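Long-range contacts in 6-carboxyhexanoate--coa ligase (Bacillus subtilis, PDB 5FLG), which is a ligase of the 6-carboxyhexanoate--CoA ligase family, an alpha/beta protein modelled here with phosphoaminophosphonic acid-adenylate ester, magnesium ions and pimelic acid: residues D199-Y204 with I215-E220; K26-G31 with L52-G57; E101-S106 with V188-C193. One frame throughout, in Å; residues are numbered along the deposited sequence.

Contact 1: residues D199-Y204 with I215-E220. With PML (pimelic acid), chain C.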
loop_
_atom_site.group_PDB
_atom_site.type_symbol
_atom_site.label_atom_id
_atom_site.label_comp_id
_atom_site.label_asym_id
_atom_site.label_seq_id
_atom_site.Cartn_x
_atom_site.Cartn_y
_atom_site.Cartn_z
ATOM N N ASP A 199 14.576 9.198 -20.154
ATOM C CA ASP A 199 15.058 8.330 -21.223
ATOM C C ASP A 199 13.908 7.984 -22.157
ATOM O O ASP A 199 14.009 7.035 -22.930
ATOM C CB ASP A 199 15.660 7.058 -20.646
ATOM C CG ASP A 199 14.737 6.395 -19.626
ATOM O OD1 ASP A 199 13.757 7.032 -19.125
ATOM O OD2 ASP A 199 14.967 5.206 -19.364
ATOM N N TYR A 200 12.880 8.836 -22.188
ATOM C CA TYR A 200 11.775 8.628 -23.133
ATOM C C TYR A 200 11.138 9.938 -23.568
ATOM O O TYR A 200 10.619 10.697 -22.728
ATOM C CB TYR A 200 10.737 7.732 -22.492
ATOM C CG TYR A 200 9.802 7.115 -23.483
ATOM C CD1 TYR A 200 10.185 6.005 -24.232
ATOM C CD2 TYR A 200 8.556 7.699 -23.747
ATOM C CE1 TYR A 200 9.321 5.425 -25.146
ATOM C CE2 TYR A 200 7.719 7.179 -24.719
ATOM C CZ TYR A 200 8.095 6.049 -25.415
ATOM O OH TYR A 200 7.216 5.482 -26.299
ATOM N N ILE A 201 11.296 10.262 -24.852
ATOM C CA ILE A 201 10.976 11.600 -25.350
ATOM C C ILE A 201 9.722 11.669 -26.220
ATOM O O ILE A 201 9.307 12.751 -26.650
ATOM C CB ILE A 201 12.153 12.193 -26.118
ATOM C CG1 ILE A 201 12.427 11.387 -27.387
ATOM C CG2 ILE A 201 13.389 12.212 -25.241
ATOM C CD1 ILE A 201 13.337 12.106 -28.359
ATOM N N THR A 202 9.128 10.513 -26.491
ATOM C CA THR A 202 7.834 10.465 -27.181
ATOM C C THR A 202 6.694 10.848 -26.283
ATOM O O THR A 202 6.723 10.580 -25.077
ATOM C CB THR A 202 7.554 9.089 -27.743
ATOM O OG1 THR A 202 8.608 8.735 -28.637
ATOM C CG2 THR A 202 6.244 9.058 -28.485
ATOM N N GLY A 203 5.789 11.670 -26.827
ATOM C CA GLY A 203 4.567 12.026 -26.124
ATOM C C GLY A 203 3.390 11.946 -27.069
ATOM O O GLY A 203 3.463 11.274 -28.099
ATOM N N TYR A 204 2.284 12.630 -26.732
ATOM C CA TYR A 204 1.113 12.556 -27.561
ATOM C C TYR A 204 0.108 13.653 -27.221
ATOM O O TYR A 204 0.239 14.362 -26.232
ATOM C CB TYR A 204 0.403 11.199 -27.435
ATOM C CG TYR A 204 -0.273 10.928 -26.077
ATOM C CD1 TYR A 204 -1.555 11.370 -25.816
ATOM C CD2 TYR A 204 0.388 10.217 -25.072
ATOM C CE1 TYR A 204 -2.159 11.133 -24.626
ATOM C CE2 TYR A 204 -0.258 9.884 -23.903
ATOM C CZ TYR A 204 -1.514 10.428 -23.657
ATOM O OH TYR A 204 -2.193 10.138 -22.498
ATOM N N ILE A 215 3.684 11.748 -30.906
ATOM C CA ILE A 215 4.652 12.656 -31.428
ATOM C C ILE A 215 6.046 12.239 -30.919
ATOM O O ILE A 215 6.305 12.221 -29.714
ATOM C CB ILE A 215 4.319 14.083 -30.973
ATOM C CG1 ILE A 215 2.908 14.474 -31.462
ATOM C CG2 ILE A 215 5.363 15.040 -31.494
ATOM C CD1 ILE A 215 2.403 15.808 -30.952
ATOM N N THR A 216 6.937 11.867 -31.835
ATOM C CA THR A 216 8.088 11.042 -31.439
ATOM C C THR A 216 9.199 11.793 -30.694
ATOM O O THR A 216 9.976 11.180 -29.980
ATOM C CB THR A 216 8.724 10.318 -32.625
ATOM O OG1 THR A 216 9.175 11.274 -33.603
ATOM C CG2 THR A 216 7.756 9.345 -33.218
ATOM N N ALA A 217 9.197 13.111 -30.753
ATOM C CA ALA A 217 10.057 13.889 -29.891
ATOM C C ALA A 217 9.282 15.064 -29.327
ATOM O O ALA A 217 8.850 15.941 -30.083
ATOM C CB ALA A 217 11.264 14.395 -30.676
ATOM N N MET A 218 9.246 15.170 -27.997
ATOM C CA MET A 218 8.473 16.251 -27.340
ATOM C C MET A 218 9.330 17.003 -26.320
ATOM O O MET A 218 8.892 17.991 -25.713
ATOM C CB MET A 218 7.236 15.672 -26.649
ATOM C CG MET A 218 6.140 15.232 -27.600
ATOM S SD MET A 218 5.266 16.650 -28.305
ATOM C CE MET A 218 4.047 16.983 -27.047
ATOM N N LYS A 219 10.526 16.474 -26.074
ATOM C CA LYS A 219 11.492 17.115 -25.176
ATOM C C LYS A 219 12.862 16.478 -25.430
ATOM O O LYS A 219 12.951 15.530 -26.196
ATOM C CB LYS A 219 11.111 16.847 -23.736
ATOM C CG LYS A 219 11.136 15.368 -23.382
ATOM C CD LYS A 219 11.233 15.182 -21.877
ATOM C CE LYS A 219 11.284 13.718 -21.498
ATOM N NZ LYS A 219 11.405 13.590 -20.020
ATOM N N GLU A 220 13.881 16.900 -24.685
ATOM C CA GLU A 220 15.240 16.389 -24.883
ATOM C C GLU A 220 15.497 15.210 -23.959
ATOM O O GLU A 220 15.026 15.183 -22.828
ATOM C CB GLU A 220 16.289 17.474 -24.611
ATOM C CG GLU A 220 16.218 18.680 -25.536
ATOM C CD GLU A 220 16.671 18.405 -26.965
ATOM O OE1 GLU A 220 17.086 17.275 -27.288
ATOM O OE2 GLU A 220 16.574 19.328 -27.799
HETATM C C1 PML C . 3.696 6.559 -26.404
HETATM O O11 PML C . 2.697 6.474 -27.190
HETATM O O12 PML C . 4.815 6.017 -26.714
HETATM C C2 PML C . 3.626 7.652 -25.321
HETATM C C3 PML C . 3.855 7.226 -23.879
HETATM C C4 PML C . 4.507 8.317 -23.010
HETATM C C5 PML C . 3.792 8.605 -21.703
HETATM C C6 PML C . 4.696 8.626 -20.474
HETATM C C7 PML C . 5.412 7.291 -20.261
HETATM O O71 PML C . 4.728 6.251 -20.106
HETATM O O72 PML C . 6.662 7.281 -20.126
#

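Contact 2: residues K26-G31 with L52-G57. With ANP (phosphoaminophosphonic acid-adenylate ester), chain D.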
loop_
_atom_site.group_PDB
_atom_site.type_symbol
_atom_site.label_atom_id
_atom_site.label_comp_id
_atom_site.label_asym_id
_atom_site.label_seq_id
_atom_site.Cartn_x
_atom_site.Cartn_y
_atom_site.Cartn_z
ATOM N N LYS A 26 10.568 13.360 -4.000
ATOM C CA LYS A 26 10.505 13.263 -5.450
ATOM C C LYS A 26 9.664 12.054 -5.864
ATOM O O LYS A 26 9.932 10.936 -5.423
ATOM C CB LYS A 26 11.916 13.106 -6.027
ATOM C CG LYS A 26 11.951 13.073 -7.548
ATOM C CD LYS A 26 13.360 12.875 -8.076
ATOM C CE LYS A 26 13.326 12.593 -9.564
ATOM N NZ LYS A 26 14.626 12.090 -10.094
ATOM N N HIS A 27 8.588 12.312 -6.605
ATOM C CA HIS A 27 7.788 11.276 -7.264
ATOM C C HIS A 27 8.680 10.441 -8.170
ATOM O O HIS A 27 9.361 10.974 -9.030
ATOM C CB HIS A 27 6.677 11.942 -8.115
ATOM C CG HIS A 27 5.894 10.977 -8.959
ATOM N ND1 HIS A 27 5.070 10.021 -8.419
ATOM C CD2 HIS A 27 5.828 10.807 -10.303
ATOM C CE1 HIS A 27 4.551 9.283 -9.384
ATOM N NE2 HIS A 27 4.980 9.750 -10.539
ATOM N N ILE A 28 8.722 9.142 -7.963
ATOM C CA ILE A 28 9.538 8.303 -8.849
ATOM C C ILE A 28 8.650 7.600 -9.873
ATOM O O ILE A 28 8.829 7.740 -11.104
ATOM C CB ILE A 28 10.299 7.207 -8.072
ATOM C CG1 ILE A 28 11.338 7.807 -7.121
ATOM C CG2 ILE A 28 10.971 6.259 -9.053
ATOM C CD1 ILE A 28 12.494 8.447 -7.843
ATOM N N SER A 29 7.671 6.873 -9.357
ATOM C CA SER A 29 6.805 6.061 -10.195
ATOM C C SER A 29 5.382 5.961 -9.640
ATOM O O SER A 29 5.160 6.049 -8.439
ATOM C CB SER A 29 7.382 4.659 -10.340
ATOM O OG SER A 29 6.630 3.907 -11.267
ATOM N N GLY A 30 4.424 5.762 -10.539
ATOM C CA GLY A 30 3.052 5.455 -10.162
ATOM C C GLY A 30 2.482 4.447 -11.140
ATOM O O GLY A 30 2.843 4.433 -12.295
ATOM N N GLY A 31 1.598 3.582 -10.687
ATOM C CA GLY A 31 0.917 2.702 -11.612
ATOM C C GLY A 31 -0.487 2.376 -11.176
ATOM O O GLY A 31 -0.813 2.399 -9.982
ATOM N N LEU A 52 10.871 -0.151 -8.627
ATOM C CA LEU A 52 12.271 -0.376 -8.195
ATOM C C LEU A 52 13.315 -0.166 -9.298
ATOM O O LEU A 52 14.468 0.046 -9.008
ATOM C CB LEU A 52 12.461 -1.778 -7.637
ATOM C CG LEU A 52 11.699 -2.108 -6.359
ATOM C CD1 LEU A 52 12.041 -3.509 -5.916
ATOM C CD2 LEU A 52 11.971 -1.105 -5.256
ATOM N N SER A 53 12.925 -0.209 -10.559
ATOM C CA SER A 53 13.906 -0.119 -11.615
ATOM C C SER A 53 13.689 1.163 -12.414
ATOM O O SER A 53 13.847 1.175 -13.618
ATOM C CB SER A 53 13.755 -1.330 -12.537
ATOM O OG SER A 53 12.465 -1.306 -13.127
ATOM N N HIS A 54 13.237 2.229 -11.771
ATOM C CA HIS A 54 12.838 3.404 -12.522
ATOM C C HIS A 54 14.053 4.270 -12.855
ATOM O O HIS A 54 14.905 4.501 -12.011
ATOM C CB HIS A 54 11.793 4.211 -11.762
ATOM C CG HIS A 54 10.923 5.039 -12.648
ATOM N ND1 HIS A 54 11.417 6.104 -13.369
ATOM C CD2 HIS A 54 9.671 4.829 -13.109
ATOM C CE1 HIS A 54 10.456 6.600 -14.125
ATOM N NE2 HIS A 54 9.397 5.820 -14.013
ATOM N N SER A 55 14.058 4.838 -14.058
ATOM C CA SER A 55 15.112 5.745 -14.495
ATOM C C SER A 55 15.144 7.067 -13.714
ATOM O O SER A 55 16.105 7.810 -13.814
ATOM C CB SER A 55 14.922 6.057 -15.981
ATOM O OG SER A 55 13.729 6.827 -16.210
ATOM N N ARG A 56 14.068 7.416 -13.010
ATOM C CA ARG A 56 14.090 8.613 -12.196
ATOM C C ARG A 56 14.789 8.343 -10.842
ATOM O O ARG A 56 14.938 9.240 -10.028
ATOM C CB ARG A 56 12.669 9.162 -11.992
ATOM C CG ARG A 56 12.079 9.777 -13.258
ATOM C CD ARG A 56 10.595 10.102 -13.162
ATOM N NE ARG A 56 10.261 10.986 -12.055
ATOM C CZ ARG A 56 10.287 12.313 -12.108
ATOM N NH1 ARG A 56 10.700 12.935 -13.203
ATOM N NH2 ARG A 56 10.016 13.021 -11.018
ATOM N N GLY A 57 15.221 7.105 -10.614
ATOM C CA GLY A 57 16.002 6.759 -9.430
ATOM C C GLY A 57 15.343 5.698 -8.549
ATOM O O GLY A 57 14.214 5.249 -8.799
HETATM P PG ANP D . 5.935 5.689 -14.499
HETATM O O1G ANP D . 6.496 4.659 -13.558
HETATM O O2G ANP D . 7.008 6.397 -15.280
HETATM O O3G ANP D . 4.827 5.226 -15.389
HETATM P PB ANP D . 3.980 7.856 -13.943
HETATM O O1B ANP D . 2.910 6.984 -14.498
HETATM O O2B ANP D . 3.790 8.756 -12.779
HETATM N N3B ANP D . 5.282 6.846 -13.422
HETATM P PA ANP D . 4.406 8.544 -16.705
HETATM O O1A ANP D . 5.614 8.869 -17.454
HETATM O O2A ANP D . 3.614 7.289 -16.940
HETATM O O3A ANP D . 4.637 8.746 -15.125
HETATM O "O5'" ANP D . 3.409 9.831 -16.980
HETATM C "C5'" ANP D . 3.939 11.108 -17.197
HETATM C "C4'" ANP D . 3.155 12.131 -16.370
HETATM O "O4'" ANP D . 1.765 12.026 -16.704
HETATM C "C3'" ANP D . 3.269 11.868 -14.876
HETATM O "O3'" ANP D . 4.336 12.607 -14.295
HETATM C "C2'" ANP D . 1.962 12.388 -14.351
HETATM O "O2'" ANP D . 2.043 13.810 -14.251
HETATM C "C1'" ANP D . 1.029 12.035 -15.475
HETATM N N9 ANP D . 0.398 10.745 -15.176
HETATM C C8 ANP D . 0.959 9.486 -15.246
HETATM N N7 ANP D . 0.024 8.546 -14.971
HETATM C C5 ANP D . -1.134 9.215 -14.681
HETATM C C6 ANP D . -2.503 8.870 -14.263
HETATM N N6 ANP D . -2.881 7.606 -14.056
HETATM N N1 ANP D . -3.401 9.865 -14.090
HETATM C C2 ANP D . -3.054 11.146 -14.253
HETATM N N3 ANP D . -1.856 11.560 -14.697
HETATM C C4 ANP D . -0.859 10.649 -14.807
#

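Contact 3: residues E101-S106 with V188-C193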
loop_
_atom_site.group_PDB
_atom_site.type_symbol
_atom_site.label_atom_id
_atom_site.label_comp_id
_atom_site.label_asym_id
_atom_site.label_seq_id
_atom_site.Cartn_x
_atom_site.Cartn_y
_atom_site.Cartn_z
ATOM N N GLU A 101 -5.410 22.628 -31.538
ATOM C CA GLU A 101 -6.269 23.654 -32.114
ATOM C C GLU A 101 -7.303 23.089 -33.062
ATOM O O GLU A 101 -8.494 23.353 -32.925
ATOM C CB GLU A 101 -5.458 24.725 -32.844
ATOM C CG GLU A 101 -6.105 26.099 -32.722
ATOM C CD GLU A 101 -5.403 27.183 -33.522
ATOM O OE1 GLU A 101 -4.173 27.310 -33.418
ATOM O OE2 GLU A 101 -6.082 27.923 -34.251
ATOM N N LYS A 102 -6.848 22.226 -33.943
ATOM C CA LYS A 102 -7.706 21.463 -34.806
ATOM C C LYS A 102 -8.726 20.618 -34.030
ATOM O O LYS A 102 -9.872 20.505 -34.439
ATOM C CB LYS A 102 -6.837 20.586 -35.710
ATOM C CG LYS A 102 -7.648 19.797 -36.720
ATOM C CD LYS A 102 -6.753 18.992 -37.652
ATOM C CE LYS A 102 -7.487 18.648 -38.942
ATOM N NZ LYS A 102 -7.062 17.340 -39.511
ATOM N N GLU A 103 -8.362 20.083 -32.875
ATOM C CA GLU A 103 -9.346 19.340 -32.082
ATOM C C GLU A 103 -10.421 20.232 -31.448
ATOM O O GLU A 103 -11.372 19.718 -30.904
ATOM C CB GLU A 103 -8.666 18.530 -30.975
ATOM C CG GLU A 103 -9.573 17.558 -30.260
ATOM C CD GLU A 103 -9.987 16.348 -31.102
ATOM O OE1 GLU A 103 -9.240 15.970 -32.020
ATOM O OE2 GLU A 103 -11.075 15.787 -30.835
ATOM N N GLY A 104 -10.162 21.525 -31.312
ATOM C CA GLY A 104 -11.171 22.433 -30.781
ATOM C C GLY A 104 -10.731 23.298 -29.618
ATOM O O GLY A 104 -11.500 24.124 -29.125
ATOM N N VAL A 105 -9.507 23.117 -29.138
ATOM C CA VAL A 105 -9.002 24.013 -28.111
ATOM C C VAL A 105 -8.549 25.309 -28.729
ATOM O O VAL A 105 -7.698 25.315 -29.619
ATOM C CB VAL A 105 -7.792 23.429 -27.374
ATOM C CG1 VAL A 105 -7.446 24.314 -26.195
ATOM C CG2 VAL A 105 -8.106 22.023 -26.916
ATOM N N SER A 106 -9.059 26.429 -28.232
ATOM C CA SER A 106 -8.721 27.704 -28.879
ATOM C C SER A 106 -7.250 28.025 -28.584
ATOM O O SER A 106 -6.714 27.612 -27.554
ATOM C CB SER A 106 -9.636 28.840 -28.382
ATOM O OG SER A 106 -9.143 29.392 -27.175
ATOM N N VAL A 188 -14.036 16.134 -21.597
ATOM C CA VAL A 188 -12.662 16.287 -22.046
ATOM C C VAL A 188 -12.536 16.492 -23.538
ATOM O O VAL A 188 -12.834 15.591 -24.347
ATOM C CB VAL A 188 -11.770 15.060 -21.645
ATOM C CG1 VAL A 188 -10.339 15.291 -22.102
ATOM C CG2 VAL A 188 -11.801 14.823 -20.159
ATOM N N VAL A 189 -11.960 17.620 -23.928
ATOM C CA VAL A 189 -11.816 17.968 -25.331
ATOM C C VAL A 189 -10.476 17.430 -25.857
ATOM O O VAL A 189 -10.347 17.078 -27.005
ATOM C CB VAL A 189 -11.850 19.497 -25.490
ATOM C CG1 VAL A 189 -11.484 19.919 -26.912
ATOM C CG2 VAL A 189 -13.231 20.036 -25.114
ATOM N N ALA A 190 -9.455 17.468 -25.030
ATOM C CA ALA A 190 -8.136 17.041 -25.481
ATOM C C ALA A 190 -7.168 16.838 -24.336
ATOM O O ALA A 190 -7.360 17.362 -23.222
ATOM C CB ALA A 190 -7.588 18.051 -26.465
ATOM N N GLU A 191 -6.143 16.011 -24.603
ATOM C CA GLU A 191 -5.125 15.683 -23.606
ATOM C C GLU A 191 -3.758 15.936 -24.248
ATOM O O GLU A 191 -3.589 15.759 -25.440
ATOM C CB GLU A 191 -5.234 14.240 -23.120
ATOM C CG GLU A 191 -4.016 13.812 -22.281
ATOM C CD GLU A 191 -3.962 12.311 -21.911
ATOM O OE1 GLU A 191 -4.766 11.485 -22.420
ATOM O OE2 GLU A 191 -3.059 11.942 -21.111
ATOM N N LEU A 192 -2.870 16.571 -23.492
ATOM C CA LEU A 192 -1.506 16.745 -23.895
ATOM C C LEU A 192 -0.615 16.027 -22.891
ATOM O O LEU A 192 -0.773 16.193 -21.683
ATOM C CB LEU A 192 -1.193 18.223 -23.919
ATOM C CG LEU A 192 0.254 18.644 -24.109
ATOM C CD1 LEU A 192 0.770 18.333 -25.512
ATOM C CD2 LEU A 192 0.342 20.120 -23.800
ATOM N N CYS A 193 0.338 15.248 -23.396
ATOM C CA CYS A 193 1.134 14.394 -22.545
ATOM C C CYS A 193 2.561 14.244 -23.055
ATOM O O CYS A 193 2.791 14.071 -24.258
ATOM C CB CYS A 193 0.512 13.016 -22.446
ATOM S SG CYS A 193 1.634 11.777 -21.695
#

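Contact 1: residues D199-Y204 with I215-E220
This is the open end of a hairpin of two antiparallel strands, 203-207 and 211-215, where Gly203 and Ile215 form a hydrogen-bonded bridge in the mixed sheet, beside the bound pimelic acid. Gly203 N reaches Ile215 O at 3.0 Å, and Ile215 N returns a nearly straight bond to Gly203 O at 2.9 Å. Beyond the bridge the chains stay joined as loops. Met218 N donates to Ile201 O at 2.8 Å, nearly along the C=O axis, though the bond is bent at the hydrogen. The hydroxyl of Thr202 adds a side-chain bond, OG1 to Thr216 O at 3.1 Å, from a donor tilted 30° out of the carbonyl plane.

Ile201 buries the most surface here. Its CD1 meets Ala217 CB at 3.9 Å, and its CB lies against Lys219 O. Met218 CG packs on Gly203. Tyr200 points its CB away from Ile215-Glu220. Its OH makes a very short hydrogen bond, 2.5 Å, to O12 of pimelic acid, which lies at the ring edge, in plane.

Lys219 NZ bonds to backbone oxygens of Ser195, Asp197 and Thr223. Tyr204 packs on helix 170-184, Met218 on strand 188-194, and Ile215 and Met218 on Ala96 of helix 89-102.

Contact 2: residues K26-G31 with L52-G57
The backbones of Lys26-Gly31 and Leu52-Gly57 come closest at Ile28 and Arg56, whose CA atoms lie 5.7 Å apart, with no backbone-to-backbone hydrogen bond between them. Strand 26-36 is an outermost strand of a three-stranded antiparallel sheet, and it carries a classic beta bulge where Ile28 and Ser29 both face Ala15. The other segment follows helix 40-52 and makes a type I beta turn from His54 to Gly57.

His27, Ser29 and His54 converge on the phosphates of the bound phosphoaminophosphonic acid-adenylate ester. His27 NE2 donates to O2B at 2.7 Å, and Ser29 OG makes a hydrogen bond to O1G that is modelled very short, so its exact length is doubtful. His54 NE2 donates to O2G at 2.8 Å, in a nearly straight bond. The other nitrogen of that ring, ND1, accepts from Arg56 N in the ring plane, so the ring is held at both nitrogens, which would fix its rotation. Ile28 O sits over the centre of one ring face, 3.5 Å above it. Ile28 CG2 touches His54 CB at 3.5 Å as the two side chains pass, pointing opposite ways.

The extended Lys26 side chain passes across Arg56, and its CE lies over one face of the guanidinium, toward the rim. Lys26 NZ donates to Arg56 O at 2.9 Å on a lone pair, and also forms a salt bridge with Glu224. Arg56 NH1 bonds to Asp196 O. The arginine chain bends at chi3 (56°), and NH2 and NE together grip His27 O side-on, at 2.9 and 3.2 Å, with that oxygen in the guanidinium plane.

Contact 3: residues E101-S106 with V188-C193
A Schellman motif ends helix 89-102 at Gly104, and there Gly104 and Val105 pack against Val189 and Ala190, the classic beta bulge of strand 188-194. The contact is small and largely apolar, with no hydrogen bond between the two segments. Val105 CG2 is its meeting point. This methyl lies 4.0 Å from Val189 CG1 and equally 4.0 Å from Ala190 CB. The valine side chains cross obliquely. Val189 CG1 is anti to the backbone N (chi1 171°) and also approaches Glu103 O.

The bulge is consistent with two consecutive residues pointing the same way. Val189 and Ala190 both face Phe231 of the neighbouring strand 227-232, and both direct their CB toward the helix end. Val105 touches Phe231 as well, so it packs against two neighbouring strands of the mixed sheet. On the helix side, Gly104 has positive phi (127°), and its N bonds to Glu101 O at 3.0 Å. Ser106 then takes the N-cap position of helix 107-116, which leaves Val105 in the short link between two helices. Val105 also packs on Ile110 of that second helix.

Glu103 comes in beside Val105 with its aliphatic part. Its CG rests 3.4 Å from Val189 O and 4.3 Å from Ala190 CB. The chain bends at chi2 (71°), and the carboxylate is held elsewhere: OE1 accepts from Met210 N, and OE2 forms a salt bridge with Lys209 NZ.

How the contacts relate
From the N terminus, contact 2 comes first, returning the chain to strand 26-36 after helix 40-52. Contact 3 follows and closes a much longer loop, with 81 residues between its segments 101-106 and 188-193. Contact 1 closes last, around the hairpin of strands 203-207 and 211-215. The three loops run in series; none nests or crosses. Contacts 1 and 3 share the mixed sheet: Tyr204 N lies 2.9 Å from Cys193 O, a probable hydrogen bond between neighbouring strands. Contact 2 belongs to the three-stranded sheet and meets contact 1 through Ser55 and Asp199. Contacts 2 and 3 do not touch; their nearest atoms are about 12 Å apart.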